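Local coordinates for protein response regulator (Colwellia psychrerythraea, PDB 3EQZ) that is a response regulator with a receiver domain of the CheY type, the kind of module that usually takes part in two-component signalling, at residues R5-D10 with N29-Q34. Numbering follows the deposited sequence.
Sequences RVFIVD and NVEAFQ
Ile-8 O accepts the N-H of Phe-33, with Phe-33 N 2.7 Å from Ile-8 O, a nearly straight bond in which the donor lies almost on the line of the C=O. The same oxygen also takes a CA-H contact from Ala-32 CA. Four more backbone bonds, running from Val-6 N to Asn-29 O at one end to Asp-10 N to Phe-33 O at the other, complete the parallel ladder between strands 6-9 and 30-33, whose axes run 20° apart in direction.

On one face the rings of Phe-7 and Phe-33 stand side by side and point the same way. Phe-33 CE2 comes in at the edge of the Phe-7 ring, 3.5 Å from CD1. Glu-31 reaches the same ring with OE1, 4.0 Å from Phe-7 CE1. Within segment 5-10, the guanidinium of Arg-5 lies with one face over Phe-7 CZ while its NH2 forms a salt bridge with Asp-48. Leu-42 packs on both rings.

The other face is aliphatic. Val-30 CG2, anti to its own backbone N, meets Ile-8 CD1 at 3.6 Å and Val-6 CB at 4.0 Å, and Ile-8 CB faces Ala-32 CB. Helix 13-23 covers this side through Leu-19, Val-23 and Cys-16. Strand 6-9, that helix and edge strand 30-33 thus form the first beta-alpha-beta unit of the receiver-domain fold, with its 2-1-3-4-5 parallel sheet.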
loop_
_atom_site.group_PDB
_atom_site.type_symbol
_atom_site.label_atom_id
_atom_site.label_comp_id
_atom_site.label_asym_id
_atom_site.label_seq_id
_atom_site.Cartn_x
_atom_site.Cartn_y
_atom_site.Cartn_z
ATOM N N ARG B 5 -23.021 -22.124 -6.829
ATOM C CA ARG B 5 -23.710 -20.857 -6.982
ATOM C C ARG B 5 -22.661 -19.728 -7.121
ATOM O O ARG B 5 -21.670 -19.704 -6.374
ATOM C CB ARG B 5 -24.659 -20.609 -5.806
ATOM C CG ARG B 5 -25.730 -21.730 -5.594
ATOM C CD ARG B 5 -26.770 -21.336 -4.502
ATOM N NE ARG B 5 -26.114 -21.047 -3.216
ATOM C CZ ARG B 5 -26.764 -20.661 -2.113
ATOM N NH1 ARG B 5 -28.085 -20.544 -2.140
ATOM N NH2 ARG B 5 -26.118 -20.397 -0.987
ATOM N N VAL B 6 -22.871 -18.838 -8.083
ATOM C CA VAL B 6 -22.053 -17.624 -8.215
ATOM C C VAL B 6 -23.002 -16.463 -7.955
ATOM O O VAL B 6 -24.113 -16.463 -8.479
ATOM C CB VAL B 6 -21.409 -17.502 -9.600
ATOM C CG1 VAL B 6 -20.592 -16.206 -9.713
ATOM C CG2 VAL B 6 -20.528 -18.722 -9.881
ATOM N N PHE B 7 -22.609 -15.530 -7.103
ATOM C CA PHE B 7 -23.407 -14.322 -6.841
ATOM C C PHE B 7 -22.619 -13.146 -7.324
ATOM O O PHE B 7 -21.475 -12.943 -6.864
ATOM C CB PHE B 7 -23.676 -14.175 -5.344
ATOM C CG PHE B 7 -24.517 -15.302 -4.786
ATOM C CD1 PHE B 7 -25.913 -15.255 -4.857
ATOM C CD2 PHE B 7 -23.928 -16.421 -4.218
ATOM C CE1 PHE B 7 -26.722 -16.320 -4.363
ATOM C CE2 PHE B 7 -24.734 -17.498 -3.709
ATOM C CZ PHE B 7 -26.128 -17.444 -3.797
ATOM N N ILE B 8 -23.202 -12.395 -8.243
ATOM C CA ILE B 8 -22.607 -11.183 -8.753
ATOM C C ILE B 8 -23.238 -9.982 -8.040
ATOM O O ILE B 8 -24.462 -9.792 -8.108
ATOM C CB ILE B 8 -22.854 -11.003 -10.274
ATOM C CG1 ILE B 8 -22.202 -12.148 -11.034
ATOM C CG2 ILE B 8 -22.304 -9.611 -10.768
ATOM C CD1 ILE B 8 -22.678 -12.321 -12.477
ATOM N N VAL B 9 -22.401 -9.192 -7.362
ATOM C CA VAL B 9 -22.876 -8.038 -6.598
ATOM C C VAL B 9 -22.266 -6.736 -7.179
ATOM O O VAL B 9 -21.062 -6.457 -7.056
ATOM C CB VAL B 9 -22.575 -8.217 -5.107
ATOM C CG1 VAL B 9 -23.287 -7.163 -4.265
ATOM C CG2 VAL B 9 -22.921 -9.665 -4.678
ATOM N N ASP B 10 -23.111 -5.941 -7.826
ATOM C CA ASP B 10 -22.628 -4.784 -8.573
ATOM C C ASP B 10 -23.855 -3.982 -8.871
ATOM O O ASP B 10 -24.786 -4.494 -9.516
ATOM C CB ASP B 10 -22.019 -5.265 -9.889
ATOM C CG ASP B 10 -21.360 -4.140 -10.706
ATOM O OD1 ASP B 10 -21.483 -2.927 -10.350
ATOM O OD2 ASP B 10 -20.679 -4.499 -11.704
ATOM N N ASN B 29 -25.578 -21.675 -12.585
ATOM C CA ASN B 29 -26.337 -21.203 -11.412
ATOM C C ASN B 29 -25.844 -19.848 -10.909
ATOM O O ASN B 29 -25.303 -19.736 -9.811
ATOM C CB ASN B 29 -26.253 -22.227 -10.256
ATOM C CG ASN B 29 -26.847 -23.580 -10.639
ATOM O OD1 ASN B 29 -27.867 -23.645 -11.374
ATOM N ND2 ASN B 29 -26.212 -24.672 -10.176
ATOM N N VAL B 30 -26.021 -18.824 -11.713
ATOM C CA VAL B 30 -25.454 -17.544 -11.396
ATOM C C VAL B 30 -26.609 -16.578 -11.198
ATOM O O VAL B 30 -27.609 -16.600 -11.937
ATOM C CB VAL B 30 -24.510 -17.078 -12.514
ATOM C CG1 VAL B 30 -25.248 -16.976 -13.855
ATOM C CG2 VAL B 30 -23.874 -15.738 -12.183
ATOM N N GLU B 31 -26.481 -15.739 -10.181
ATOM C CA GLU B 31 -27.530 -14.815 -9.842
ATOM C C GLU B 31 -26.896 -13.433 -9.601
ATOM O O GLU B 31 -25.890 -13.317 -8.905
ATOM C CB GLU B 31 -28.244 -15.329 -8.591
ATOM C CG GLU B 31 -29.177 -14.314 -7.994
ATOM C CD GLU B 31 -30.349 -14.920 -7.169
ATOM O OE1 GLU B 31 -30.135 -15.898 -6.392
ATOM O OE2 GLU B 31 -31.477 -14.378 -7.293
ATOM N N ALA B 32 -27.468 -12.394 -10.200
ATOM C CA ALA B 32 -26.916 -11.079 -10.073
ATOM C C ALA B 32 -27.781 -10.199 -9.178
ATOM O O ALA B 32 -29.011 -10.178 -9.336
ATOM C CB ALA B 32 -26.750 -10.447 -11.440
ATOM N N PHE B 33 -27.135 -9.483 -8.247
ATOM C CA PHE B 33 -27.805 -8.553 -7.315
ATOM C C PHE B 33 -27.370 -7.125 -7.577
ATOM O O PHE B 33 -26.175 -6.804 -7.405
ATOM C CB PHE B 33 -27.433 -8.885 -5.870
ATOM C CG PHE B 33 -28.026 -10.164 -5.393
ATOM C CD1 PHE B 33 -29.177 -10.160 -4.626
ATOM C CD2 PHE B 33 -27.480 -11.375 -5.769
ATOM C CE1 PHE B 33 -29.746 -11.343 -4.220
ATOM C CE2 PHE B 33 -28.060 -12.559 -5.381
ATOM C CZ PHE B 33 -29.181 -12.545 -4.597
ATOM N N GLN B 34 -28.299 -6.258 -7.974
ATOM C CA GLN B 34 -27.951 -4.861 -8.152
ATOM C C GLN B 34 -28.068 -4.097 -6.810
ATOM O O GLN B 34 -27.663 -2.925 -6.716
ATOM C CB GLN B 34 -28.819 -4.186 -9.220
ATOM C CG GLN B 34 -29.354 -5.126 -10.320
ATOM C CD GLN B 34 -28.727 -4.864 -11.687
ATOM O OE1 GLN B 34 -28.495 -5.801 -12.473
ATOM N NE2 GLN B 34 -28.455 -3.584 -11.982
#